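Local atomic coordinates of diguanylate cyclase (Marinobacter aquaeolei VT8, PDB entry 3IGN), a protein that probably condenses two GTP molecules into the second messenger cyclic di-GMP through its GGDEF domain, the part present in this model. Residues Y36-S41 and L95-A100; L25-Y30 and E142-W147; R32-G37 and L137-E142. One frame throughout, in Å; residues are numbered along the deposited sequence.

Contact 1. Residues Y36-S41 and L95-A100. With C2E (9,9'-[(2R,3R,3aS,5S,7aR,9R,10R,10aS,12S,14aR)-3,5,10,12-tetrahydroxy-5,12-dioxidooctahydro-2H,7H-difuro[3,2-d:3',2'-j][1,3,7,9,2,8]tetraoxadiphosphacyclododecine-2,9-diyl]bis(2-amino-1,9-dihydro-6H-purin-6-one)), chain B.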
loop_
_atom_site.group_PDB
_atom_site.type_symbol
_atom_site.label_atom_id
_atom_site.label_comp_id
_atom_site.label_asym_id
_atom_site.label_seq_id
_atom_site.Cartn_x
_atom_site.Cartn_y
_atom_site.Cartn_z
ATOM N N TYR A 36 -1.574 -17.977 -16.565
ATOM C CA TYR A 36 -2.354 -17.274 -17.571
ATOM C C TYR A 36 -1.814 -15.977 -18.164
ATOM O O TYR A 36 -2.342 -15.502 -19.165
ATOM C CB TYR A 36 -3.768 -17.056 -17.013
ATOM C CG TYR A 36 -4.442 -18.359 -16.622
ATOM C CD1 TYR A 36 -4.832 -19.280 -17.593
ATOM C CD2 TYR A 36 -4.643 -18.696 -15.275
ATOM C CE1 TYR A 36 -5.395 -20.503 -17.242
ATOM C CE2 TYR A 36 -5.213 -19.922 -14.913
ATOM C CZ TYR A 36 -5.582 -20.821 -15.905
ATOM O OH TYR A 36 -6.113 -22.040 -15.568
ATOM N N GLY A 37 -0.792 -15.390 -17.545
ATOM C CA GLY A 37 -0.190 -14.170 -18.081
ATOM C C GLY A 37 -0.965 -12.864 -18.082
ATOM O O GLY A 37 -0.641 -11.945 -18.850
ATOM N N GLN A 38 -1.982 -12.761 -17.232
ATOM C CA GLN A 38 -2.798 -11.556 -17.159
ATOM C C GLN A 38 -2.015 -10.375 -16.597
ATOM O O GLN A 38 -1.077 -10.556 -15.831
ATOM C CB GLN A 38 -4.020 -11.796 -16.262
ATOM C CG GLN A 38 -3.742 -11.736 -14.738
ATOM C CD GLN A 38 -3.106 -13.009 -14.175
ATOM O OE1 GLN A 38 -2.997 -14.029 -14.868
ATOM N NE2 GLN A 38 -2.690 -12.953 -12.905
ATOM N N ALA A 39 -2.397 -9.167 -16.988
ATOM C CA ALA A 39 -1.735 -7.989 -16.455
ATOM C C ALA A 39 -2.113 -7.961 -14.978
ATOM O O ALA A 39 -3.270 -8.169 -14.616
ATOM C CB ALA A 39 -2.240 -6.735 -17.148
ATOM N N THR A 40 -1.132 -7.748 -14.117
ATOM C CA THR A 40 -1.408 -7.691 -12.694
ATOM C C THR A 40 -0.272 -6.896 -12.075
ATOM O O THR A 40 0.882 -7.034 -12.470
ATOM C CB THR A 40 -1.514 -9.104 -12.066
ATOM O OG1 THR A 40 -1.971 -8.985 -10.711
ATOM C CG2 THR A 40 -0.184 -9.815 -12.095
ATOM N N SER A 41 -0.613 -6.044 -11.123
ATOM C CA SER A 41 0.380 -5.195 -10.489
ATOM C C SER A 41 0.266 -5.248 -8.979
ATOM O O SER A 41 -0.775 -5.605 -8.428
ATOM C CB SER A 41 0.194 -3.752 -10.956
ATOM O OG SER A 41 0.355 -3.638 -12.365
ATOM N N LEU A 95 -3.422 -5.515 -7.428
ATOM C CA LEU A 95 -4.310 -4.959 -8.434
ATOM C C LEU A 95 -4.391 -5.915 -9.623
ATOM O O LEU A 95 -3.592 -5.839 -10.555
ATOM C CB LEU A 95 -3.792 -3.596 -8.891
ATOM C CG LEU A 95 -3.503 -2.548 -7.808
ATOM C CD1 LEU A 95 -2.880 -1.318 -8.460
ATOM C CD2 LEU A 95 -4.796 -2.169 -7.080
ATOM N N PRO A 96 -5.364 -6.836 -9.606
ATOM C CA PRO A 96 -5.493 -7.781 -10.716
ATOM C C PRO A 96 -6.028 -7.115 -11.984
ATOM O O PRO A 96 -6.730 -6.108 -11.917
ATOM C CB PRO A 96 -6.458 -8.833 -10.153
ATOM C CG PRO A 96 -7.363 -8.006 -9.299
ATOM C CD PRO A 96 -6.388 -7.087 -8.574
ATOM N N GLU A 97 -5.673 -7.686 -13.133
ATOM C CA GLU A 97 -6.119 -7.199 -14.433
ATOM C C GLU A 97 -5.793 -5.732 -14.614
ATOM O O GLU A 97 -6.512 -5.012 -15.301
ATOM C CB GLU A 97 -7.625 -7.399 -14.570
ATOM C CG GLU A 97 -8.076 -8.846 -14.596
ATOM C CD GLU A 97 -7.601 -9.560 -15.841
ATOM O OE1 GLU A 97 -7.530 -8.911 -16.908
ATOM O OE2 GLU A 97 -7.316 -10.766 -15.759
ATOM N N THR A 98 -4.693 -5.299 -14.011
ATOM C CA THR A 98 -4.304 -3.900 -14.055
ATOM C C THR A 98 -2.822 -3.758 -14.384
ATOM O O THR A 98 -1.981 -4.289 -13.661
ATOM C CB THR A 98 -4.573 -3.255 -12.678
ATOM O OG1 THR A 98 -5.944 -3.460 -12.317
ATOM C CG2 THR A 98 -4.277 -1.754 -12.708
ATOM N N ASP A 99 -2.492 -3.043 -15.460
ATOM C CA ASP A 99 -1.086 -2.871 -15.814
ATOM C C ASP A 99 -0.463 -1.707 -15.061
ATOM O O ASP A 99 -1.144 -1.005 -14.321
ATOM C CB ASP A 99 -0.887 -2.698 -17.329
ATOM C CG ASP A 99 -1.624 -1.500 -17.913
ATOM O OD1 ASP A 99 -1.968 -0.560 -17.180
ATOM O OD2 ASP A 99 -1.839 -1.501 -19.145
ATOM N N ALA A 100 0.834 -1.506 -15.246
ATOM C CA ALA A 100 1.546 -0.444 -14.539
ATOM C C ALA A 100 0.928 0.942 -14.671
ATOM O O ALA A 100 0.749 1.655 -13.684
ATOM C CB ALA A 100 3.002 -0.417 -14.997
HETATM P P1 C2E B . -10.133 6.728 -14.819
HETATM O O2P C2E B . -10.319 6.690 -13.221
HETATM O O1P C2E B . -9.322 7.913 -15.193
HETATM O "O5'" C2E B . -9.407 5.421 -15.348
HETATM C "C5'" C2E B . -8.446 4.775 -14.606
HETATM C "C4'" C2E B . -7.929 3.508 -15.283
HETATM O "O4'" C2E B . -6.963 3.004 -14.350
HETATM C "C3'" C2E B . -9.044 2.443 -15.447
HETATM O "O3'" C2E B . -9.347 1.983 -16.774
HETATM C "C2'" C2E B . -8.658 1.325 -14.497
HETATM O "O2'" C2E B . -8.552 0.083 -15.193
HETATM C "C1'" C2E B . -7.391 1.754 -13.770
HETATM N N9 C2E B . -7.902 1.944 -12.393
HETATM C C8 C2E B . -8.395 3.110 -11.838
HETATM N N7 C2E B . -8.784 2.932 -10.631
HETATM C C5 C2E B . -8.578 1.645 -10.302
HETATM C C6 C2E B . -8.813 0.877 -9.135
HETATM O O6 C2E B . -9.310 1.387 -8.140
HETATM N N1 C2E B . -8.472 -0.453 -9.152
HETATM C C2 C2E B . -7.911 -1.029 -10.272
HETATM N N2 C2E B . -7.577 -2.355 -10.258
HETATM N N3 C2E B . -7.693 -0.321 -11.371
HETATM C C4 C2E B . -8.004 0.994 -11.425
HETATM P P11 C2E B . -10.943 1.759 -16.903
HETATM O O21 C2E B . -11.501 0.702 -15.816
HETATM O O11 C2E B . -11.282 1.279 -18.261
HETATM O O5A C2E B . -11.549 3.213 -16.651
HETATM C C5A C2E B . -12.894 3.468 -16.525
HETATM C C4A C2E B . -13.175 4.958 -16.328
HETATM O O4A C2E B . -14.572 5.038 -16.027
HETATM C C3A C2E B . -12.378 5.600 -15.174
HETATM O O3A C2E B . -11.574 6.704 -15.523
HETATM C C2A C2E B . -13.394 5.948 -14.124
HETATM O O2A C2E B . -13.362 7.338 -13.770
HETATM C C1A C2E B . -14.748 5.500 -14.644
HETATM N N91 C2E B . -15.007 4.398 -13.681
HETATM C C81 C2E B . -14.796 3.045 -13.870
HETATM N N71 C2E B . -15.108 2.382 -12.807
HETATM C C51 C2E B . -15.540 3.236 -11.862
HETATM C C61 C2E B . -15.998 3.085 -10.522
HETATM O O61 C2E B . -16.063 1.982 -10.008
HETATM N N11 C2E B . -16.367 4.205 -9.825
HETATM C C21 C2E B . -16.290 5.454 -10.403
HETATM N N21 C2E B . -16.667 6.558 -9.677
HETATM N N31 C2E B . -15.861 5.609 -11.651
HETATM C C41 C2E B . -15.480 4.542 -12.406
#

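Contact 2. Residues L25-Y30 and E142-W147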
loop_
_atom_site.group_PDB
_atom_site.type_symbol
_atom_site.label_atom_id
_atom_site.label_comp_id
_atom_site.label_asym_id
_atom_site.label_seq_id
_atom_site.Cartn_x
_atom_site.Cartn_y
_atom_site.Cartn_z
ATOM N N LEU A 25 -2.351 -14.223 -0.640
ATOM C CA LEU A 25 -3.102 -13.740 -1.807
ATOM C C LEU A 25 -2.144 -13.275 -2.903
ATOM O O LEU A 25 -2.398 -13.480 -4.097
ATOM C CB LEU A 25 -4.038 -12.597 -1.403
ATOM C CG LEU A 25 -5.521 -12.939 -1.174
ATOM C CD1 LEU A 25 -5.662 -14.284 -0.507
ATOM C CD2 LEU A 25 -6.182 -11.845 -0.354
ATOM N N VAL A 26 -1.046 -12.644 -2.503
ATOM C CA VAL A 26 -0.035 -12.211 -3.475
ATOM C C VAL A 26 0.517 -13.449 -4.178
ATOM O O VAL A 26 0.678 -13.472 -5.397
ATOM C CB VAL A 26 1.149 -11.485 -2.786
ATOM C CG1 VAL A 26 2.248 -11.192 -3.801
ATOM C CG2 VAL A 26 0.669 -10.188 -2.171
ATOM N N ASP A 27 0.812 -14.479 -3.399
ATOM C CA ASP A 27 1.340 -15.722 -3.944
ATOM C C ASP A 27 0.317 -16.359 -4.888
ATOM O O ASP A 27 0.685 -16.881 -5.947
ATOM C CB ASP A 27 1.699 -16.681 -2.798
ATOM C CG ASP A 27 2.393 -17.948 -3.279
ATOM O OD1 ASP A 27 3.012 -17.933 -4.365
ATOM O OD2 ASP A 27 2.335 -18.961 -2.553
ATOM N N ALA A 28 -0.960 -16.300 -4.521
ATOM C CA ALA A 28 -2.011 -16.875 -5.361
ATOM C C ALA A 28 -2.096 -16.128 -6.688
ATOM O O ALA A 28 -2.236 -16.746 -7.751
ATOM C CB ALA A 28 -3.350 -16.826 -4.643
ATOM N N GLU A 29 -2.010 -14.800 -6.636
ATOM C CA GLU A 29 -2.074 -14.017 -7.869
ATOM C C GLU A 29 -0.838 -14.275 -8.737
ATOM O O GLU A 29 -0.932 -14.321 -9.966
ATOM C CB GLU A 29 -2.204 -12.529 -7.554
ATOM C CG GLU A 29 -2.490 -11.639 -8.779
ATOM C CD GLU A 29 -3.841 -11.918 -9.436
ATOM O OE1 GLU A 29 -4.812 -12.252 -8.727
ATOM O OE2 GLU A 29 -3.949 -11.774 -10.667
ATOM N N TYR A 30 0.315 -14.452 -8.094
ATOM C CA TYR A 30 1.562 -14.737 -8.803
ATOM C C TYR A 30 1.435 -16.041 -9.595
ATOM O O TYR A 30 1.805 -16.101 -10.770
ATOM C CB TYR A 30 2.730 -14.857 -7.805
ATOM C CG TYR A 30 4.027 -15.308 -8.432
ATOM C CD1 TYR A 30 4.854 -14.402 -9.102
ATOM C CD2 TYR A 30 4.409 -16.645 -8.399
ATOM C CE1 TYR A 30 6.024 -14.819 -9.732
ATOM C CE2 TYR A 30 5.578 -17.078 -9.030
ATOM C CZ TYR A 30 6.375 -16.157 -9.697
ATOM O OH TYR A 30 7.496 -16.579 -10.371
ATOM N N GLU A 142 10.993 -14.975 -9.928
ATOM C CA GLU A 142 10.834 -16.431 -9.847
ATOM C C GLU A 142 9.908 -16.944 -8.740
ATOM O O GLU A 142 9.663 -18.152 -8.629
ATOM C CB GLU A 142 12.205 -17.089 -9.727
ATOM C CG GLU A 142 13.198 -16.543 -10.743
ATOM C CD GLU A 142 14.327 -17.502 -11.042
ATOM O OE1 GLU A 142 14.567 -18.424 -10.237
ATOM O OE2 GLU A 142 14.987 -17.324 -12.083
ATOM N N ASN A 143 9.429 -16.033 -7.905
ATOM C CA ASN A 143 8.482 -16.372 -6.849
ATOM C C ASN A 143 7.818 -15.055 -6.436
ATOM O O ASN A 143 8.286 -13.975 -6.807
ATOM C CB ASN A 143 9.170 -17.069 -5.665
ATOM C CG ASN A 143 10.252 -16.234 -5.044
ATOM O OD1 ASN A 143 10.015 -15.105 -4.638
ATOM N ND2 ASN A 143 11.449 -16.791 -4.951
ATOM N N TYR A 144 6.735 -15.128 -5.673
ATOM C CA TYR A 144 6.016 -13.913 -5.313
ATOM C C TYR A 144 6.806 -12.912 -4.497
ATOM O O TYR A 144 6.508 -11.722 -4.518
ATOM C CB TYR A 144 4.715 -14.243 -4.582
ATOM C CG TYR A 144 4.860 -14.504 -3.100
ATOM C CD1 TYR A 144 5.225 -15.760 -2.618
ATOM C CD2 TYR A 144 4.619 -13.488 -2.179
ATOM C CE1 TYR A 144 5.339 -15.998 -1.247
ATOM C CE2 TYR A 144 4.734 -13.710 -0.814
ATOM C CZ TYR A 144 5.092 -14.967 -0.353
ATOM O OH TYR A 144 5.191 -15.187 1.000
HETATM N N MSE A 145 7.817 -13.384 -3.781
HETATM C CA MSE A 145 8.596 -12.480 -2.956
HETATM C C MSE A 145 9.515 -11.601 -3.790
HETATM O O MSE A 145 9.788 -10.465 -3.419
HETATM C CB MSE A 145 9.368 -13.276 -1.911
HETATM C CG MSE A 145 8.418 -14.001 -0.987
HETATM SE SE MSE A 145 9.294 -14.825 0.494
HETATM C CE MSE A 145 9.555 -13.233 1.560
ATOM N N GLN A 146 9.970 -12.112 -4.927
ATOM C CA GLN A 146 10.823 -11.315 -5.806
ATOM C C GLN A 146 9.971 -10.234 -6.475
ATOM O O GLN A 146 10.472 -9.176 -6.848
ATOM C CB GLN A 146 11.510 -12.220 -6.840
ATOM C CG GLN A 146 12.626 -13.062 -6.221
ATOM C CD GLN A 146 13.284 -14.007 -7.211
ATOM O OE1 GLN A 146 13.161 -13.839 -8.427
ATOM N NE2 GLN A 146 13.998 -15.003 -6.692
ATOM N N TRP A 147 8.674 -10.507 -6.610
ATOM C CA TRP A 147 7.731 -9.553 -7.183
ATOM C C TRP A 147 7.546 -8.438 -6.142
ATOM O O TRP A 147 7.580 -7.248 -6.462
ATOM C CB TRP A 147 6.393 -10.262 -7.466
ATOM C CG TRP A 147 5.293 -9.385 -8.001
ATOM C CD1 TRP A 147 5.428 -8.193 -8.661
ATOM C CD2 TRP A 147 3.890 -9.669 -7.974
ATOM N NE1 TRP A 147 4.196 -7.719 -9.048
ATOM C CE2 TRP A 147 3.234 -8.606 -8.642
ATOM C CE3 TRP A 147 3.119 -10.719 -7.449
ATOM C CZ2 TRP A 147 1.841 -8.561 -8.804
ATOM C CZ3 TRP A 147 1.720 -10.672 -7.612
ATOM C CH2 TRP A 147 1.106 -9.601 -8.282
HETATM O O HOH W 1 5.940 -17.888 -5.207
#

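Contact 3. Residues R32-G37 and L137-E142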
loop_
_atom_site.group_PDB
_atom_site.type_symbol
_atom_site.label_atom_id
_atom_site.label_comp_id
_atom_site.label_asym_id
_atom_site.label_seq_id
_atom_site.Cartn_x
_atom_site.Cartn_y
_atom_site.Cartn_z
ATOM N N ARG A 32 -1.311 -17.454 -10.569
ATOM C CA ARG A 32 -2.347 -17.283 -11.581
ATOM C C ARG A 32 -1.686 -16.658 -12.806
ATOM O O ARG A 32 -1.947 -17.063 -13.938
ATOM C CB ARG A 32 -3.467 -16.378 -11.068
ATOM C CG ARG A 32 -4.670 -16.260 -12.011
ATOM C CD ARG A 32 -5.833 -15.534 -11.323
ATOM N NE ARG A 32 -6.947 -15.263 -12.234
ATOM C CZ ARG A 32 -8.225 -15.310 -11.879
ATOM N NH1 ARG A 32 -8.552 -15.619 -10.628
ATOM N NH2 ARG A 32 -9.180 -15.086 -12.773
ATOM N N PHE A 33 -0.808 -15.687 -12.563
ATOM C CA PHE A 33 -0.070 -15.030 -13.643
ATOM C C PHE A 33 0.859 -16.019 -14.363
ATOM O O PHE A 33 0.923 -16.037 -15.593
ATOM C CB PHE A 33 0.786 -13.878 -13.099
ATOM C CG PHE A 33 1.796 -13.355 -14.100
ATOM C CD1 PHE A 33 1.437 -12.373 -15.029
ATOM C CD2 PHE A 33 3.085 -13.889 -14.150
ATOM C CE1 PHE A 33 2.348 -11.931 -15.994
ATOM C CE2 PHE A 33 4.005 -13.458 -15.112
ATOM C CZ PHE A 33 3.636 -12.478 -16.034
ATOM N N ARG A 34 1.601 -16.817 -13.601
ATOM C CA ARG A 34 2.519 -17.776 -14.208
ATOM C C ARG A 34 1.770 -18.715 -15.139
ATOM O O ARG A 34 2.315 -19.207 -16.123
ATOM C CB ARG A 34 3.244 -18.596 -13.135
ATOM C CG ARG A 34 4.254 -17.809 -12.316
ATOM C CD ARG A 34 5.317 -17.139 -13.190
ATOM N NE ARG A 34 6.180 -18.104 -13.879
ATOM C CZ ARG A 34 7.224 -17.750 -14.620
ATOM N NH1 ARG A 34 7.523 -16.464 -14.760
ATOM N NH2 ARG A 34 7.963 -18.673 -15.224
ATOM N N ARG A 35 0.501 -18.937 -14.837
ATOM C CA ARG A 35 -0.315 -19.840 -15.626
ATOM C C ARG A 35 -1.027 -19.161 -16.805
ATOM O O ARG A 35 -1.053 -19.692 -17.918
ATOM C CB ARG A 35 -1.361 -20.473 -14.704
ATOM C CG ARG A 35 -2.137 -21.606 -15.313
ATOM C CD ARG A 35 -1.427 -22.921 -15.070
ATOM N NE ARG A 35 -1.235 -23.616 -16.325
ATOM C CZ ARG A 35 -0.898 -24.894 -16.447
ATOM N NH1 ARG A 35 -0.702 -25.660 -15.380
ATOM N NH2 ARG A 35 -0.771 -25.406 -17.655
ATOM N N TYR A 36 -1.574 -17.977 -16.565
ATOM C CA TYR A 36 -2.354 -17.274 -17.571
ATOM C C TYR A 36 -1.814 -15.977 -18.164
ATOM O O TYR A 36 -2.342 -15.502 -19.165
ATOM C CB TYR A 36 -3.768 -17.056 -17.013
ATOM C CG TYR A 36 -4.442 -18.359 -16.622
ATOM C CD1 TYR A 36 -4.832 -19.280 -17.593
ATOM C CD2 TYR A 36 -4.643 -18.696 -15.275
ATOM C CE1 TYR A 36 -5.395 -20.503 -17.242
ATOM C CE2 TYR A 36 -5.213 -19.922 -14.913
ATOM C CZ TYR A 36 -5.582 -20.821 -15.905
ATOM O OH TYR A 36 -6.113 -22.040 -15.568
ATOM N N GLY A 37 -0.792 -15.390 -17.545
ATOM C CA GLY A 37 -0.190 -14.170 -18.081
ATOM C C GLY A 37 -0.965 -12.864 -18.082
ATOM O O GLY A 37 -0.641 -11.945 -18.850
ATOM N N LEU A 137 3.750 -7.286 -12.643
ATOM C CA LEU A 137 4.422 -8.567 -12.716
ATOM C C LEU A 137 4.828 -8.946 -14.135
ATOM O O LEU A 137 4.024 -8.872 -15.061
ATOM C CB LEU A 137 3.512 -9.650 -12.127
ATOM C CG LEU A 137 4.032 -11.087 -12.028
ATOM C CD1 LEU A 137 5.341 -11.143 -11.258
ATOM C CD2 LEU A 137 2.967 -11.949 -11.342
ATOM N N THR A 138 6.092 -9.329 -14.294
ATOM C CA THR A 138 6.630 -9.764 -15.581
ATOM C C THR A 138 7.035 -11.222 -15.381
ATOM O O THR A 138 6.830 -11.783 -14.309
ATOM C CB THR A 138 7.889 -8.967 -15.976
ATOM O OG1 THR A 138 8.997 -9.392 -15.170
ATOM C CG2 THR A 138 7.665 -7.484 -15.772
ATOM N N GLU A 139 7.605 -11.848 -16.405
ATOM C CA GLU A 139 8.029 -13.236 -16.277
ATOM C C GLU A 139 9.325 -13.382 -15.479
ATOM O O GLU A 139 9.708 -14.488 -15.117
ATOM C CB GLU A 139 8.243 -13.863 -17.661
ATOM C CG GLU A 139 6.972 -14.154 -18.440
ATOM C CD GLU A 139 7.255 -14.887 -19.739
ATOM O OE1 GLU A 139 8.348 -15.485 -19.847
ATOM O OE2 GLU A 139 6.387 -14.882 -20.640
ATOM N N THR A 140 9.997 -12.274 -15.187
ATOM C CA THR A 140 11.269 -12.371 -14.479
ATOM C C THR A 140 11.242 -12.880 -13.035
ATOM O O THR A 140 11.932 -13.845 -12.718
ATOM C CB THR A 140 12.028 -11.040 -14.554
ATOM O OG1 THR A 140 12.116 -10.638 -15.929
ATOM C CG2 THR A 140 13.443 -11.193 -14.005
ATOM N N PRO A 141 10.445 -12.261 -12.143
ATOM C CA PRO A 141 10.412 -12.741 -10.749
ATOM C C PRO A 141 10.172 -14.247 -10.684
ATOM O O PRO A 141 9.230 -14.741 -11.297
ATOM C CB PRO A 141 9.254 -11.951 -10.141
ATOM C CG PRO A 141 9.288 -10.666 -10.907
ATOM C CD PRO A 141 9.520 -11.131 -12.332
ATOM N N GLU A 142 10.993 -14.975 -9.928
ATOM C CA GLU A 142 10.834 -16.431 -9.847
ATOM C C GLU A 142 9.908 -16.944 -8.740
ATOM O O GLU A 142 9.663 -18.152 -8.629
ATOM C CB GLU A 142 12.205 -17.089 -9.727
ATOM C CG GLU A 142 13.198 -16.543 -10.743
ATOM C CD GLU A 142 14.327 -17.502 -11.042
ATOM O OE1 GLU A 142 14.567 -18.424 -10.237
ATOM O OE2 GLU A 142 14.987 -17.324 -12.083
HETATM O O HOH W 2 7.060 -14.249 -12.983
HETATM O O HOH W 3 9.762 -17.150 -17.163
#

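Contact 1. Residues Y36-S41 and L95-A100
Ser-41 and Leu-95 form a hydrogen-bonded pair where two antiparallel neighbours of the GGDEF-domain sheet, strands 40-47 and 90-96, come together. Both backbone bonds of the pair are made. Leu-95 N donates to Ser-41 O at 2.8 Å, and Ser-41 N returns a bond to Leu-95 O at 3.0 Å that is almost straight (171° at the hydrogen). The next pair, Thr-40 with Pro-96, is non-hydrogen-bonded, so the proline's missing N-H costs nothing toward this partner. Thr-40 OG1 sits 3.7 Å from Pro-96 CA and has a weak bond with Glu-29 OE2 of helix 19-36.

After Pro-96 the chain swings away from a regular ladder. Thr-98 N still makes a weak bond to Ala-39 O at 3.3 Å, while the main grip passes to a side chain. Ser-41 OG, anti to its own carbonyl carbon (chi1 -61°), donates to Thr-98 O at 2.7 Å. Nearby, Asp-99 caps helix 100-115 through a bond from Ser-102 N to OD1, and Ala-100 N is taken by Gln-136 OE1. Glu-97 OE2 merely packs on Gln-38 CB, the two side chains crossing at about a right angle.

Thr-98 in this loop faces the bound cyclic di-GMP. Arg-78, Asp-81 and Arg-109 also bind this ligand, and the Arg-78 to Asp-81 spacing is that of the RxxD product-inhibition site of diguanylate cyclases. Thr-98 OG1 works both ways: it donates to Pro-96 O at 2.8 Å, from above that carbonyl's plane, and accepts a 2.9 Å bond from the guanine amino N2 of C2E, 163° at the hydrogen.

Contact 2. Residues L25-Y30 and E142-W147
Tyr-30 lies with one face of its ring under the start of helix 144-160. The contact joins two helices, chiefly through aromatic groups: Tyr-30 from helix 19-36, Tyr-144 and Trp-147 from the other side. Backbone rather than side chain fills that face. Asn-143 C and Tyr-144 N both sit over the middle of the Tyr-30 ring, and Tyr-30 CB meets Tyr-144 CB at 3.8 Å. Asn-143 is the N-cap, its OD1 accepting from Gln-146 N. In Tyr-30, CG stands anti to the backbone N (chi1 173°), on a CB that points toward the other segment; at the far end of the ring, OH is hydrogen-bonded to Pro-141 O.

The Tyr-144 side chain crosses those of Val-26 and Asp-27 at about a right angle. Asp-27 CB lies over one face of its ring, a CH-pi contact 4.0 Å from the centroid and shifted toward the rim, while CG of the selenomethionine Met-145 covers the opposite face. Val-26 CG1 touches CD2 of Tyr-144 at 3.7 Å. A water near the plane of the Tyr-144 ring gives to Asp-27 OD1 at 3.0 Å and accepts from Tyr-144 N at 2.9 Å. The phenol's OH is bonded to Glu-23.

Val-26 O lies at the edge of the Trp-147 ring, in its plane, 3.7 Å from CZ3, whereas Val-26 CG1 packs 3.8 Å from CE3 from above the plane. Its NE1 is held by Ala-135 O. An alanine at Tyr-30 would probably leave Pro-141 O without its phenolic donor and open a gap under the Asn-143 and Tyr-144 backbone. Mainly shape thus joins the helices, while outside bonds to Pro-141, Glu-23 and Ala-135 are likely to fix the rings' rotation.

Contact 3. Residues R32-G37 and L137-E142
Phe-33 and Leu-137 make the tight half of this contact, where the last turn of helix 19-36 meets the loop leading from strand 130-136 to helix 144-160. Leu-137 lies over one face of the phenyl ring. Its CG is 3.8 Å from the ring centroid, only 17° off the normal, in a CH-pi contact, and its CD2 presses on Phe-33 CG at 3.3 Å. The far end of the ring also meets the loop backbone, CE2 lying 3.4 Å from Thr-138 O. Phe-33 CB points toward the loop, and CG is anti to the backbone N (chi1 167°); Gln-38 also packs on this side chain.

One helix position on, Arg-34 works in quite another way, on the solvent side. Its chain is bent at chi2 and chi3, and the guanidinium ends at the loop. NH1 donates to Glu-139 O at 3.0 Å through a rather bent bond, 131° at the hydrogen. It also gives to a water at 2.9 Å, which passes its own hydrogens to Thr-138 O and Pro-141 O. A second water takes a bond from Arg-34 NH2 at 3.1 Å and reaches the backbone and carboxylate of Glu-139 only weakly.

Within the loop, an ST turn ties Thr-140 N to Thr-138 OG1 at 3.1 Å. Arg-34 and Glu-139 do not form a salt bridge: NH1 is 5.2 Å from OE1. The positive guanidinium instead gathers three loop carbonyls, one directly and two through water, and would probably ease their mutual repulsion, whereas the phenyl-leucine side depends on close apolar fit.

In the fold
All three contacts lie on one side of the domain and run from the sheet out to the surface. Contact 1 joins two strands and is partly buried; backbone bonds dominate it, and it alone reaches the ligand. Contacts 2 and 3 both use helix 19-36, against the start of helix 144-160 and the loop before it. Contact 2 is aromatic and partly buried; contact 3, at the surface, pairs a small apolar patch with a watery, charged one. They interlock: Thr-40 bonds to Leu-137 through the backbone, Trp-147 packs on Leu-137, and Glu-29 of contact 2 makes a weak bond to Gln-38 of contact 1.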